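PDB 5JGF: vacuolar aminopeptidase 1 from Saccharomyces cerevisiae, which removes N-terminal amino acids, preferably neutral or hydrophobic ones, from peptides and proteins in the vacuole as a zinc-dependent, dodecameric M18 aminopeptidase. Local coordinates for residues D[131-137]-D[237-243]. Numbering follows the deposited sequence.
Sequences DLGIGGR and DLDLFDV
Antiparallel strands 132-137 and 237-242 pair inside the six-stranded antiparallel sheet, distinct from the mixed sheet carrying zinc ligands H91 and D344; strands 149-154 and 96-99 flank them. Their axes approach to 4.4 Å at 147°. G133/F241, G135/D239 and R137/D237 are hydrogen-bonded pairs (G133 N–F241 O 2.8 Å, D239 N–G135 O 2.7 Å); V243 N–D131 O (3.0 Å) extends the ladder. L132/D242, I134/L240 and G136/L238 are non-hydrogen-bonded. A water accepts from D131 N (2.9 Å) and donates to D242 OD1 (2.7 Å), which also accepts from Q244 N. On one face, beta-branched I134, suited to extended backbone, meets L240 (I134 CB to L240 CD2 3.9 Å); L238 reaches it from the side (I134 CD1 to L238 CD1 3.8 Å), and helix 216-226 packs on I134 and L238. On the other, F241 (chi1 p) lays its ring across the strand, F241 CE2 3.3 Å from G135 N. A CB on G133 would strike V243 CG1; one on G135 would crowd the ring. D237 OD2 bonds Y26 OH. Thus G133 and G135 admit the ring, G136 answers to its backbone (phi/psi 147/-156), and charge partners lie outside: K98 for D237 OD1 and D239 OD2, R441 of a neighbouring subunit for D131.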
loop_
_atom_site.group_PDB
_atom_site.type_symbol
_atom_site.label_atom_id
_atom_site.label_comp_id
_atom_site.label_asym_id
_atom_site.label_seq_id
_atom_site.Cartn_x
_atom_site.Cartn_y
_atom_site.Cartn_z
ATOM N N ASP D 131 -22.154 4.802 35.358
ATOM C CA ASP D 131 -22.805 5.815 36.192
ATOM C C ASP D 131 -21.719 6.601 36.921
ATOM O O ASP D 131 -21.034 6.054 37.788
ATOM C CB ASP D 131 -23.716 5.149 37.227
ATOM C CG ASP D 131 -24.928 4.467 36.609
ATOM O OD1 ASP D 131 -24.969 4.282 35.373
ATOM O OD2 ASP D 131 -25.843 4.104 37.378
ATOM N N LEU D 132 -21.576 7.881 36.591
ATOM C CA LEU D 132 -20.535 8.700 37.201
ATOM C C LEU D 132 -20.997 9.726 38.228
ATOM O O LEU D 132 -21.867 10.551 37.953
ATOM C CB LEU D 132 -19.748 9.432 36.110
ATOM C CG LEU D 132 -19.158 8.559 34.996
ATOM C CD1 LEU D 132 -18.403 9.447 34.006
ATOM C CD2 LEU D 132 -18.224 7.503 35.592
ATOM N N GLY D 133 -20.390 9.671 39.409
ATOM C CA GLY D 133 -20.708 10.627 40.450
ATOM C C GLY D 133 -19.646 11.707 40.379
ATOM O O GLY D 133 -18.685 11.589 39.613
ATOM N N ILE D 134 -19.809 12.765 41.161
ATOM C CA ILE D 134 -18.833 13.844 41.173
ATOM C C ILE D 134 -18.419 14.093 42.616
ATOM O O ILE D 134 -19.223 13.947 43.534
ATOM C CB ILE D 134 -19.415 15.137 40.547
ATOM C CG1 ILE D 134 -18.328 16.210 40.457
ATOM C CG2 ILE D 134 -20.625 15.624 41.360
ATOM C CD1 ILE D 134 -18.722 17.406 39.590
ATOM N N GLY D 135 -17.158 14.444 42.821
ATOM C CA GLY D 135 -16.696 14.682 44.175
ATOM C C GLY D 135 -15.292 15.227 44.198
ATOM O O GLY D 135 -14.602 15.239 43.180
ATOM N N GLY D 136 -14.861 15.680 45.368
ATOM C CA GLY D 136 -13.525 16.223 45.472
ATOM C C GLY D 136 -13.422 17.349 46.474
ATOM O O GLY D 136 -14.244 17.470 47.387
ATOM N N ARG D 137 -12.413 18.188 46.280
ATOM C CA ARG D 137 -12.144 19.302 47.176
ATOM C C ARG D 137 -12.663 20.649 46.692
ATOM O O ARG D 137 -12.486 21.021 45.531
ATOM C CB ARG D 137 -10.635 19.394 47.406
ATOM C CG ARG D 137 -10.201 20.445 48.410
ATOM C CD ARG D 137 -8.684 20.494 48.502
ATOM N NE ARG D 137 -8.239 21.188 49.703
ATOM C CZ ARG D 137 -6.966 21.376 50.033
ATOM N NH1 ARG D 137 -6.662 22.019 51.152
ATOM N NH2 ARG D 137 -5.999 20.927 49.247
ATOM N N ASP D 237 -11.368 21.189 42.874
ATOM C CA ASP D 237 -10.625 20.115 42.223
ATOM C C ASP D 237 -11.553 18.915 42.364
ATOM O O ASP D 237 -11.521 18.209 43.372
ATOM C CB ASP D 237 -9.306 19.868 42.966
ATOM C CG ASP D 237 -8.461 18.778 42.327
ATOM O OD1 ASP D 237 -8.924 18.146 41.355
ATOM O OD2 ASP D 237 -7.329 18.548 42.811
ATOM N N LEU D 238 -12.393 18.703 41.354
ATOM C CA LEU D 238 -13.364 17.614 41.380
ATOM C C LEU D 238 -13.096 16.524 40.347
ATOM O O LEU D 238 -12.588 16.800 39.260
ATOM C CB LEU D 238 -14.776 18.172 41.157
ATOM C CG LEU D 238 -15.213 19.326 42.069
ATOM C CD1 LEU D 238 -16.645 19.742 41.729
ATOM C CD2 LEU D 238 -15.112 18.895 43.527
ATOM N N ASP D 239 -13.447 15.292 40.713
ATOM C CA ASP D 239 -13.293 14.115 39.858
ATOM C C ASP D 239 -14.675 13.620 39.466
ATOM O O ASP D 239 -15.678 13.965 40.095
ATOM C CB ASP D 239 -12.698 12.913 40.605
ATOM C CG ASP D 239 -11.289 13.121 41.090
ATOM O OD1 ASP D 239 -10.775 12.161 41.699
ATOM O OD2 ASP D 239 -10.699 14.194 40.876
ATOM N N LEU D 240 -14.699 12.786 38.432
ATOM C CA LEU D 240 -15.906 12.097 38.008
ATOM C C LEU D 240 -15.435 10.664 38.217
ATOM O O LEU D 240 -14.322 10.312 37.817
ATOM C CB LEU D 240 -16.231 12.336 36.535
ATOM C CG LEU D 240 -16.862 13.681 36.185
ATOM C CD1 LEU D 240 -17.381 13.602 34.752
ATOM C CD2 LEU D 240 -18.017 13.996 37.145
ATOM N N PHE D 241 -16.259 9.842 38.856
ATOM C CA PHE D 241 -15.873 8.466 39.143
ATOM C C PHE D 241 -17.076 7.535 39.123
ATOM O O PHE D 241 -18.216 7.982 39.231
ATOM C CB PHE D 241 -15.221 8.424 40.525
ATOM C CG PHE D 241 -16.005 9.166 41.569
ATOM C CD1 PHE D 241 -17.144 8.602 42.139
ATOM C CD2 PHE D 241 -15.643 10.459 41.935
ATOM C CE1 PHE D 241 -17.916 9.318 43.060
ATOM C CE2 PHE D 241 -16.406 11.186 42.853
ATOM C CZ PHE D 241 -17.545 10.614 43.416
ATOM N N ASP D 242 -16.809 6.237 38.996
ATOM C CA ASP D 242 -17.862 5.224 38.968
ATOM C C ASP D 242 -18.482 5.112 40.362
ATOM O O ASP D 242 -17.766 4.912 41.345
ATOM C CB ASP D 242 -17.271 3.864 38.569
ATOM C CG ASP D 242 -18.333 2.848 38.184
ATOM O OD1 ASP D 242 -19.490 2.979 38.635
ATOM O OD2 ASP D 242 -18.006 1.905 37.437
ATOM N N VAL D 243 -19.805 5.241 40.448
ATOM C CA VAL D 243 -20.489 5.142 41.735
ATOM C C VAL D 243 -21.002 3.741 42.036
ATOM O O VAL D 243 -21.695 3.543 43.033
ATOM C CB VAL D 243 -21.695 6.110 41.830
ATOM C CG1 VAL D 243 -21.220 7.544 41.781
ATOM C CG2 VAL D 243 -22.684 5.824 40.713
HETATM O O HOH W 1 -21.752 2.627 37.222
#